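PDB 2Z8S: YesW protein from Bacillus subtilis, which cleaves the rhamnogalacturonan backbone of plant cell-wall pectin by endo-type elimination, needing calcium or manganese for activity. Local coordinates for residues Thr179-Tyr184 / Trp553-Tyr558. Residues are numbered along the deposited sequence; the frame is centred on the assembly and turned at random.
Sequences TQFMVY and WQNIAY. With CA (calcium ion), chain F; ADA (alpha-D-galactopyranuronic acid), chain C.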
loop_
_atom_site.group_PDB
_atom_site.type_symbol
_atom_site.label_atom_id
_atom_site.label_comp_id
_atom_site.label_asym_id
_atom_site.label_seq_id
_atom_site.Cartn_x
_atom_site.Cartn_y
_atom_site.Cartn_z
ATOM N N THR A 179 9.521 -6.532 -9.604
ATOM C CA THR A 179 8.364 -7.212 -9.005
ATOM C C THR A 179 7.406 -6.266 -8.282
ATOM O O THR A 179 7.752 -5.635 -7.274
ATOM C CB THR A 179 8.796 -8.326 -8.030
ATOM O OG1 THR A 179 9.567 -9.300 -8.734
ATOM C CG2 THR A 179 7.592 -9.006 -7.388
ATOM N N GLN A 180 6.192 -6.175 -8.812
ATOM C CA GLN A 180 5.116 -5.488 -8.127
ATOM C C GLN A 180 4.070 -6.536 -7.822
ATOM O O GLN A 180 3.388 -7.041 -8.726
ATOM C CB GLN A 180 4.536 -4.357 -8.984
ATOM C CG GLN A 180 5.560 -3.405 -9.622
ATOM C CD GLN A 180 6.709 -3.002 -8.679
ATOM O OE1 GLN A 180 7.818 -2.689 -9.138
ATOM N NE2 GLN A 180 6.452 -3.027 -7.366
ATOM N N PHE A 181 3.963 -6.904 -6.553
ATOM C CA PHE A 181 3.049 -7.961 -6.209
ATOM C C PHE A 181 1.702 -7.476 -5.676
ATOM O O PHE A 181 1.615 -6.579 -4.835
ATOM C CB PHE A 181 3.721 -9.025 -5.340
ATOM C CG PHE A 181 4.205 -8.537 -4.024
ATOM C CD1 PHE A 181 3.503 -8.844 -2.864
ATOM C CD2 PHE A 181 5.392 -7.826 -3.925
ATOM C CE1 PHE A 181 3.957 -8.422 -1.623
ATOM C CE2 PHE A 181 5.859 -7.394 -2.697
ATOM C CZ PHE A 181 5.142 -7.687 -1.538
ATOM N N MET A 182 0.642 -8.059 -6.222
ATOM C CA MET A 182 -0.711 -7.731 -5.797
ATOM C C MET A 182 -1.241 -8.839 -4.923
ATOM O O MET A 182 -1.270 -9.988 -5.334
ATOM C CB MET A 182 -1.611 -7.522 -6.996
ATOM C CG MET A 182 -1.356 -6.238 -7.736
ATOM S SD MET A 182 -1.622 -4.788 -6.711
ATOM C CE MET A 182 0.072 -4.257 -6.467
ATOM N N VAL A 183 -1.620 -8.509 -3.702
ATOM C CA VAL A 183 -2.163 -9.511 -2.813
ATOM C C VAL A 183 -3.564 -9.064 -2.578
ATOM O O VAL A 183 -3.778 -7.986 -2.030
ATOM C CB VAL A 183 -1.412 -9.574 -1.491
ATOM C CG1 VAL A 183 -2.101 -10.522 -0.551
ATOM C CG2 VAL A 183 0.000 -10.013 -1.728
ATOM N N TYR A 184 -4.523 -9.864 -3.023
ATOM C CA TYR A 184 -5.911 -9.448 -2.971
ATOM C C TYR A 184 -6.833 -10.603 -3.299
ATOM O O TYR A 184 -6.514 -11.453 -4.138
ATOM C CB TYR A 184 -6.162 -8.295 -3.947
ATOM C CG TYR A 184 -7.225 -7.324 -3.501
ATOM C CD1 TYR A 184 -6.898 -6.229 -2.705
ATOM C CD2 TYR A 184 -8.556 -7.491 -3.876
ATOM C CE1 TYR A 184 -7.869 -5.322 -2.284
ATOM C CE2 TYR A 184 -9.542 -6.594 -3.455
ATOM C CZ TYR A 184 -9.186 -5.511 -2.660
ATOM O OH TYR A 184 -10.145 -4.610 -2.245
ATOM N N TRP A 553 -1.374 -1.387 -3.358
ATOM C CA TRP A 553 -0.328 -0.783 -4.177
ATOM C C TRP A 553 0.836 -0.169 -3.398
ATOM O O TRP A 553 1.757 0.413 -3.993
ATOM C CB TRP A 553 -0.869 0.161 -5.268
ATOM C CG TRP A 553 -1.748 1.342 -4.882
ATOM C CD1 TRP A 553 -3.049 1.538 -5.271
ATOM C CD2 TRP A 553 -1.383 2.522 -4.133
ATOM N NE1 TRP A 553 -3.524 2.736 -4.790
ATOM C CE2 TRP A 553 -2.525 3.363 -4.092
ATOM C CE3 TRP A 553 -0.215 2.942 -3.481
ATOM C CZ2 TRP A 553 -2.532 4.589 -3.415
ATOM C CZ3 TRP A 553 -0.227 4.167 -2.811
ATOM C CH2 TRP A 553 -1.380 4.967 -2.782
ATOM N N GLN A 554 0.830 -0.332 -2.078
ATOM C CA GLN A 554 1.893 0.261 -1.273
ATOM C C GLN A 554 3.265 -0.228 -1.694
ATOM O O GLN A 554 4.151 0.574 -1.925
ATOM C CB GLN A 554 1.690 -0.006 0.204
ATOM C CG GLN A 554 2.588 0.840 1.070
ATOM C CD GLN A 554 2.255 0.696 2.525
ATOM O OE1 GLN A 554 1.182 1.090 2.959
ATOM N NE2 GLN A 554 3.173 0.126 3.289
ATOM N N ASN A 555 3.426 -1.540 -1.823
ATOM C CA ASN A 555 4.709 -2.118 -2.186
ATOM C C ASN A 555 5.223 -1.645 -3.526
ATOM O O ASN A 555 6.419 -1.651 -3.744
ATOM C CB ASN A 555 4.656 -3.657 -2.182
ATOM C CG ASN A 555 3.840 -4.233 -3.351
ATOM O OD1 ASN A 555 2.620 -4.361 -3.266
ATOM N ND2 ASN A 555 4.518 -4.586 -4.435
ATOM N N ILE A 556 4.335 -1.256 -4.437
ATOM C CA ILE A 556 4.775 -1.122 -5.823
ATOM C C ILE A 556 5.795 -0.009 -5.946
ATOM O O ILE A 556 5.674 1.008 -5.268
ATOM C CB ILE A 556 3.616 -0.975 -6.853
ATOM C CG1 ILE A 556 2.947 0.393 -6.745
ATOM C CG2 ILE A 556 2.621 -2.119 -6.707
ATOM C CD1 ILE A 556 2.377 0.883 -8.034
ATOM N N ALA A 557 6.812 -0.237 -6.778
ATOM C CA ALA A 557 7.836 0.755 -7.098
ATOM C C ALA A 557 8.217 1.611 -5.890
ATOM O O ALA A 557 8.651 1.074 -4.877
ATOM C CB ALA A 557 7.394 1.609 -8.259
ATOM N N TYR A 558 8.037 2.925 -5.980
ATOM C CA TYR A 558 8.328 3.785 -4.848
ATOM C C TYR A 558 7.119 3.970 -3.975
ATOM O O TYR A 558 6.220 4.765 -4.284
ATOM C CB TYR A 558 8.908 5.121 -5.277
ATOM C CG TYR A 558 10.236 4.976 -5.947
ATOM C CD1 TYR A 558 11.064 3.886 -5.669
ATOM C CD2 TYR A 558 10.682 5.934 -6.849
ATOM C CE1 TYR A 558 12.293 3.745 -6.289
ATOM C CE2 TYR A 558 11.917 5.807 -7.480
ATOM C CZ TYR A 558 12.715 4.717 -7.192
ATOM O OH TYR A 558 13.927 4.595 -7.817
HETATM CA CA CA F . 8.582 -0.700 -3.539
HETATM C C1 ADA C . 18.806 5.700 -7.331
HETATM C C2 ADA C . 18.362 5.963 -5.881
HETATM C C3 ADA C . 16.858 5.643 -5.733
HETATM C C4 ADA C . 16.067 6.567 -6.655
HETATM C C5 ADA C . 16.461 6.153 -8.091
HETATM C C6 ADA C . 15.704 6.990 -9.135
HETATM O O1 ADA C . 18.906 4.312 -7.630
HETATM O O2 ADA C . 19.166 5.220 -4.953
HETATM O O3 ADA C . 16.398 5.800 -4.384
HETATM O O4 ADA C . 16.419 7.933 -6.329
HETATM O O5 ADA C . 17.895 6.283 -8.325
HETATM O O6B ADA C . 14.461 6.936 -9.165
HETATM O O6A ADA C . 16.374 7.694 -9.906
HETATM O O HOH W 1 6.965 -4.634 -4.938
HETATM O O HOH W 2 8.966 -2.400 -5.240
HETATM O O HOH W 3 11.051 -0.702 -3.440
#
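The side-chain amide of Asn555 lies stacked over one face of the Phe181 ring. The two planes are 28° apart, and Asn555 CG sits 3.8 Å from Phe181 CE2, offset toward the ring's rim. Asn555 CG lies between its backbone N and carbonyl carbon (chi1 71°), which turns the amide in toward the ring.

The apolar contact is small. Met182 CE approaches Ile556 CG2 at 3.3 Å, and Gln180 CB lies 3.7 Å from the same methyl. Strand 268-273 also packs here, through Leu269 and Ala270.

Gln180 bends at chi2 (-42°), which brings its amide beside the backbone of Ile556 and Ala557. A smaller alanine here would probably open a gap against Ile556 and leave the Ala557 backbone without its neighbouring amide. One water donates to Thr179 O at 2.7 Å and, weakly, to Asn555 O.

Asn555 O and Ala557 O bind a calcium ion at 2.4 and 2.2 Å, joined by two waters, Asp116 and Asn559. Tyr558 OH donates to a galacturonate carboxylate. The loop meets residues 179-182, which lead into an edge strand of a sheet consistent with a propeller blade. The carbonyl-held ion probably fixes this loop and, through it, Tyr558 at the substrate.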